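Local coordinates for novel protein similar to vertebrate potassium voltage-gated channel, subfamily H (Eag-related) family (PDB 3UKN), which probably forms the pore of a voltage-gated potassium channel, of which this chain is the cytoplasmic C-linker and cyclic nucleotide-binding homology domain, at residues B[84-89]-B[186-191]; B[51-56]-B[97-102]. One frame throughout, in Å; residues are numbered along the deposited sequence.

Contact 1 (B[84-89]-B[186-191]); sequences ESASRG and PEYAQK
Ala86 sets its methyl on the ring of Tyr188, a CH-pi contact that joins the turn leading into helix 88-96 to the first part of helix 186-199, beside the beta roll of the cyclic nucleotide-binding homology domain. The fit is tight here. Ala86 CB stands 3.6 Å from the centroid of the Tyr188 ring and only 10° off its normal, so the methyl sits over the centre of the ring. The ring reaches this place because CG of Tyr188 is anti to the backbone N (chi1 172°), and the buried phenol is tethered at its far end by a hydrogen bond from OH to the carbonyl O of Leu82. Cys90 and Leu182 pack against the same side chain, while Ser87 OG caps helix 88-96 through the backbone N of Cys90.

Toward solvent the contact thins to two exposed side chains, Ser85 and Lys191. Ser85 OG lies in the plane of the Tyr188 ring, at its edge, 3.6 Å from CD1. There the extended Lys191 chain passes alongside the serine, using its aliphatic portion rather than its ammonium: Lys191 CD comes within 3.3 Å of Ser85 OG.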
loop_
_atom_site.group_PDB
_atom_site.type_symbol
_atom_site.label_atom_id
_atom_site.label_comp_id
_atom_site.label_asym_id
_atom_site.label_seq_id
_atom_site.Cartn_x
_atom_site.Cartn_y
_atom_site.Cartn_z
ATOM N N GLU B 84 22.611 -9.499 -14.141
ATOM C CA GLU B 84 23.782 -10.380 -14.189
ATOM C C GLU B 84 24.816 -10.044 -13.112
ATOM O O GLU B 84 25.386 -10.944 -12.494
ATOM C CB GLU B 84 24.437 -10.333 -15.574
ATOM C CG GLU B 84 25.671 -11.203 -15.734
ATOM C CD GLU B 84 25.345 -12.682 -15.844
ATOM O OE1 GLU B 84 24.181 -13.055 -15.564
ATOM O OE2 GLU B 84 26.256 -13.469 -16.217
ATOM N N SER B 85 25.048 -8.753 -12.884
ATOM C CA SER B 85 26.114 -8.321 -11.985
ATOM C C SER B 85 25.651 -8.053 -10.539
ATOM O O SER B 85 26.420 -7.580 -9.700
ATOM C CB SER B 85 26.842 -7.102 -12.560
ATOM O OG SER B 85 26.147 -5.910 -12.245
ATOM N N ALA B 86 24.405 -8.376 -10.229
ATOM C CA ALA B 86 23.938 -8.101 -8.883
ATOM C C ALA B 86 24.425 -9.221 -7.951
ATOM O O ALA B 86 24.383 -10.381 -8.317
ATOM C CB ALA B 86 22.431 -7.977 -8.855
ATOM N N SER B 87 24.903 -8.868 -6.763
ATOM C CA SER B 87 25.258 -9.866 -5.746
ATOM C C SER B 87 24.065 -10.752 -5.349
ATOM O O SER B 87 22.924 -10.400 -5.609
ATOM C CB SER B 87 25.795 -9.167 -4.503
ATOM O OG SER B 87 24.730 -8.634 -3.746
ATOM N N ARG B 88 24.322 -11.891 -4.706
ATOM C CA ARG B 88 23.253 -12.817 -4.323
ATOM C C ARG B 88 22.292 -12.169 -3.333
ATOM O O ARG B 88 21.056 -12.330 -3.421
ATOM C CB ARG B 88 23.837 -14.104 -3.730
ATOM C CG ARG B 88 22.812 -15.189 -3.427
ATOM C CD ARG B 88 23.483 -16.368 -2.657
ATOM N NE ARG B 88 23.729 -16.000 -1.265
ATOM C CZ ARG B 88 24.472 -16.678 -0.403
ATOM N NH1 ARG B 88 25.089 -17.796 -0.773
ATOM N NH2 ARG B 88 24.602 -16.222 0.838
ATOM N N GLY B 89 22.853 -11.417 -2.399
ATOM C CA GLY B 89 22.023 -10.687 -1.461
ATOM C C GLY B 89 21.101 -9.681 -2.126
ATOM O O GLY B 89 19.987 -9.455 -1.669
ATOM N N PRO B 186 24.686 -0.127 -3.270
ATOM C CA PRO B 186 25.119 1.048 -4.052
ATOM C C PRO B 186 25.977 0.669 -5.253
ATOM O O PRO B 186 25.907 1.304 -6.295
ATOM C CB PRO B 186 25.986 1.839 -3.063
ATOM C CG PRO B 186 25.584 1.369 -1.716
ATOM C CD PRO B 186 25.111 -0.044 -1.856
ATOM N N GLU B 187 26.803 -0.353 -5.089
ATOM C CA GLU B 187 27.705 -0.780 -6.137
ATOM C C GLU B 187 26.898 -1.317 -7.298
ATOM O O GLU B 187 27.134 -0.962 -8.455
ATOM C CB GLU B 187 28.658 -1.853 -5.612
ATOM C CG GLU B 187 29.687 -1.322 -4.633
ATOM C CD GLU B 187 30.430 -2.426 -3.901
ATOM O OE1 GLU B 187 30.391 -3.587 -4.369
ATOM O OE2 GLU B 187 31.044 -2.129 -2.852
ATOM N N TYR B 188 25.943 -2.181 -6.989
ATOM C CA TYR B 188 25.102 -2.713 -8.039
ATOM C C TYR B 188 24.275 -1.599 -8.679
ATOM O O TYR B 188 24.040 -1.620 -9.873
ATOM C CB TYR B 188 24.203 -3.873 -7.568
ATOM C CG TYR B 188 23.239 -4.215 -8.664
ATOM C CD1 TYR B 188 23.701 -4.702 -9.885
ATOM C CD2 TYR B 188 21.884 -3.970 -8.529
ATOM C CE1 TYR B 188 22.829 -4.972 -10.925
ATOM C CE2 TYR B 188 21.002 -4.234 -9.578
ATOM C CZ TYR B 188 21.483 -4.734 -10.765
ATOM O OH TYR B 188 20.610 -4.997 -11.805
ATOM N N ALA B 189 23.843 -0.628 -7.880
ATOM C CA ALA B 189 22.974 0.446 -8.373
ATOM C C ALA B 189 23.616 1.224 -9.528
ATOM O O ALA B 189 22.978 1.486 -10.545
ATOM C CB ALA B 189 22.569 1.387 -7.235
ATOM N N GLN B 190 24.887 1.568 -9.370
ATOM C CA GLN B 190 25.649 2.206 -10.435
ATOM C C GLN B 190 25.608 1.374 -11.728
ATOM O O GLN B 190 25.440 1.912 -12.828
ATOM C CB GLN B 190 27.095 2.427 -9.971
ATOM C CG GLN B 190 27.864 3.472 -10.752
ATOM C CD GLN B 190 27.493 4.897 -10.366
ATOM O OE1 GLN B 190 26.352 5.179 -9.995
ATOM N NE2 GLN B 190 28.465 5.803 -10.449
ATOM N N LYS B 191 25.759 0.059 -11.611
ATOM C CA LYS B 191 25.682 -0.779 -12.806
ATOM C C LYS B 191 24.252 -0.832 -13.337
ATOM O O LYS B 191 24.037 -0.866 -14.544
ATOM C CB LYS B 191 26.239 -2.189 -12.544
ATOM C CG LYS B 191 27.644 -2.132 -11.939
ATOM C CD LYS B 191 28.397 -3.444 -12.000
ATOM C CE LYS B 191 29.621 -3.382 -11.066
ATOM N NZ LYS B 191 30.389 -4.666 -10.945
#

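Contact 2 (B[51-56]-B[97-102]); sequences GIDVSE and IIKTSF
Lys99 meets both of its acceptors from above their planes, an unusual grip in which a single ammonium ties a loop without regular structure to strand 99-103, the outermost of its sheet within this chain. Its NZ forms a salt bridge with Asp53 OD2 at 3.1 Å, standing 66° out of the carboxylate plane, and a shorter hydrogen bond with the backbone O of Ser55 at 2.8 Å, 44° out of the carbonyl plane. A bend at chi2 (-89°) turns the otherwise extended lysine chain across that of Asp53 at about a right angle.

The other carboxylate oxygen works within the loop. Asp53 OD1 accepts from the backbone N of Ser55 at 3.0 Å, which defines an Asx turn, and from Ser55 OG on its syn lone pair at 2.9 Å. Farther along, the end of Glu56 lies over a methyl of Ile97, with CD 3.9 Å from CG2. The backbone N of Asp53 is hydrogen-bonded to the OH of Tyr172 on the neighbouring strand 168-174, and Val54 packs on Val54 of the second subunit. Since one carboxylate both closes the turn and receives the lysine, the loop's conformation and its attachment to the strand are probably linked through that group, whose negative charge the ammonium would offset.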
loop_
_atom_site.group_PDB
_atom_site.type_symbol
_atom_site.label_atom_id
_atom_site.label_comp_id
_atom_site.label_asym_id
_atom_site.label_seq_id
_atom_site.Cartn_x
_atom_site.Cartn_y
_atom_site.Cartn_z
ATOM N N GLY B 51 -2.989 1.322 -9.166
ATOM C CA GLY B 51 -3.569 0.434 -8.179
ATOM C C GLY B 51 -2.662 -0.680 -7.676
ATOM O O GLY B 51 -3.147 -1.698 -7.144
ATOM N N ILE B 52 -1.349 -0.505 -7.822
ATOM C CA ILE B 52 -0.413 -1.572 -7.462
ATOM C C ILE B 52 -0.438 -1.950 -5.979
ATOM O O ILE B 52 -0.762 -1.139 -5.105
ATOM C CB ILE B 52 1.046 -1.259 -7.886
ATOM C CG1 ILE B 52 1.700 -0.272 -6.922
ATOM C CG2 ILE B 52 1.105 -0.756 -9.318
ATOM C CD1 ILE B 52 3.133 0.083 -7.305
ATOM N N ASP B 53 -0.101 -3.205 -5.706
ATOM C CA ASP B 53 -0.011 -3.715 -4.347
ATOM C C ASP B 53 1.325 -3.299 -3.764
ATOM O O ASP B 53 2.363 -3.738 -4.261
ATOM C CB ASP B 53 -0.126 -5.242 -4.372
ATOM C CG ASP B 53 0.100 -5.871 -3.008
ATOM O OD1 ASP B 53 0.066 -5.133 -2.002
ATOM O OD2 ASP B 53 0.305 -7.108 -2.945
ATOM N N VAL B 54 1.300 -2.466 -2.717
ATOM C CA VAL B 54 2.531 -1.945 -2.108
ATOM C C VAL B 54 2.869 -2.586 -0.765
ATOM O O VAL B 54 3.853 -2.219 -0.115
ATOM C CB VAL B 54 2.492 -0.400 -1.919
ATOM C CG1 VAL B 54 2.261 0.294 -3.249
ATOM C CG2 VAL B 54 1.438 -0.001 -0.897
ATOM N N SER B 55 2.053 -3.547 -0.352
ATOM C CA SER B 55 2.290 -4.257 0.899
ATOM C C SER B 55 3.534 -5.130 0.761
ATOM O O SER B 55 3.949 -5.446 -0.353
ATOM C CB SER B 55 1.077 -5.125 1.267
ATOM O OG SER B 55 1.024 -6.299 0.471
ATOM N N GLU B 56 4.108 -5.533 1.892
ATOM C CA GLU B 56 5.319 -6.343 1.900
ATOM C C GLU B 56 5.190 -7.325 3.054
ATOM O O GLU B 56 5.502 -6.990 4.209
ATOM C CB GLU B 56 6.552 -5.436 2.074
ATOM C CG GLU B 56 7.899 -6.017 1.631
ATOM C CD GLU B 56 9.087 -5.062 1.875
ATOM O OE1 GLU B 56 8.978 -3.866 1.497
ATOM O OE2 GLU B 56 10.130 -5.510 2.438
ATOM N N ILE B 97 10.194 -8.888 -3.241
ATOM C CA ILE B 97 9.261 -7.761 -3.387
ATOM C C ILE B 97 8.635 -7.721 -4.787
ATOM O O ILE B 97 8.003 -6.739 -5.171
ATOM C CB ILE B 97 9.916 -6.358 -3.074
ATOM C CG1 ILE B 97 11.017 -6.013 -4.099
ATOM C CG2 ILE B 97 10.423 -6.283 -1.614
ATOM C CD1 ILE B 97 11.639 -4.609 -3.932
ATOM N N ILE B 98 8.805 -8.797 -5.545
ATOM C CA ILE B 98 8.230 -8.871 -6.883
ATOM C C ILE B 98 6.777 -9.343 -6.806
ATOM O O ILE B 98 6.472 -10.303 -6.112
ATOM C CB ILE B 98 9.047 -9.835 -7.807
ATOM C CG1 ILE B 98 10.429 -9.260 -8.107
ATOM C CG2 ILE B 98 8.301 -10.119 -9.097
ATOM C CD1 ILE B 98 11.254 -10.149 -8.971
ATOM N N LYS B 99 5.891 -8.671 -7.530
ATOM C CA LYS B 99 4.464 -8.983 -7.516
ATOM C C LYS B 99 4.037 -9.369 -8.913
ATOM O O LYS B 99 4.787 -9.181 -9.873
ATOM C CB LYS B 99 3.647 -7.748 -7.127
ATOM C CG LYS B 99 4.145 -7.012 -5.904
ATOM C CD LYS B 99 3.514 -7.589 -4.664
ATOM C CE LYS B 99 3.917 -6.792 -3.434
ATOM N NZ LYS B 99 3.318 -7.407 -2.216
ATOM N N THR B 100 2.805 -9.853 -9.027
ATOM C CA THR B 100 2.251 -10.269 -10.300
ATOM C C THR B 100 0.795 -9.848 -10.388
ATOM O O THR B 100 0.128 -9.643 -9.363
ATOM C CB THR B 100 2.313 -11.790 -10.438
ATOM O OG1 THR B 100 1.584 -12.383 -9.360
ATOM C CG2 THR B 100 3.766 -12.278 -10.387
ATOM N N SER B 101 0.283 -9.709 -11.603
ATOM C CA SER B 101 -1.132 -9.410 -11.770
ATOM C C SER B 101 -1.596 -9.792 -13.152
ATOM O O SER B 101 -0.867 -9.600 -14.126
ATOM C CB SER B 101 -1.436 -7.926 -11.512
ATOM O OG SER B 101 -2.826 -7.645 -11.691
ATOM N N PHE B 102 -2.803 -10.347 -13.221
ATOM C CA PHE B 102 -3.479 -10.591 -14.484
ATOM C C PHE B 102 -3.988 -9.246 -14.954
ATOM O O PHE B 102 -4.206 -8.333 -14.148
ATOM C CB PHE B 102 -4.668 -11.552 -14.320
ATOM C CG PHE B 102 -4.275 -12.958 -13.945
ATOM C CD1 PHE B 102 -4.015 -13.905 -14.924
ATOM C CD2 PHE B 102 -4.180 -13.336 -12.614
ATOM C CE1 PHE B 102 -3.657 -15.199 -14.582
ATOM C CE2 PHE B 102 -3.823 -14.625 -12.270
ATOM C CZ PHE B 102 -3.560 -15.556 -13.255
#

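How the contacts relate
Contacts 1 and 2 show that distance from the middle of the chain does not predict burial. The centre of contact 1 lies about 21 Å from the centre of the chain, yet it includes a buried aromatic residue and joins a turn to a helix, mainly by a methyl on an aromatic face. The centre of contact 2 is about 7 Å from that of the chain, but this is a surface contact of charged and polar groups between a loop and a strand outermost in its sheet within this chain. Its loop also touches the second subunit, whereas no other chain of the assembly reaches contact 1. Their centres are about 23 Å apart, but helix 88-96 is followed, after a short link, by strand 99-103.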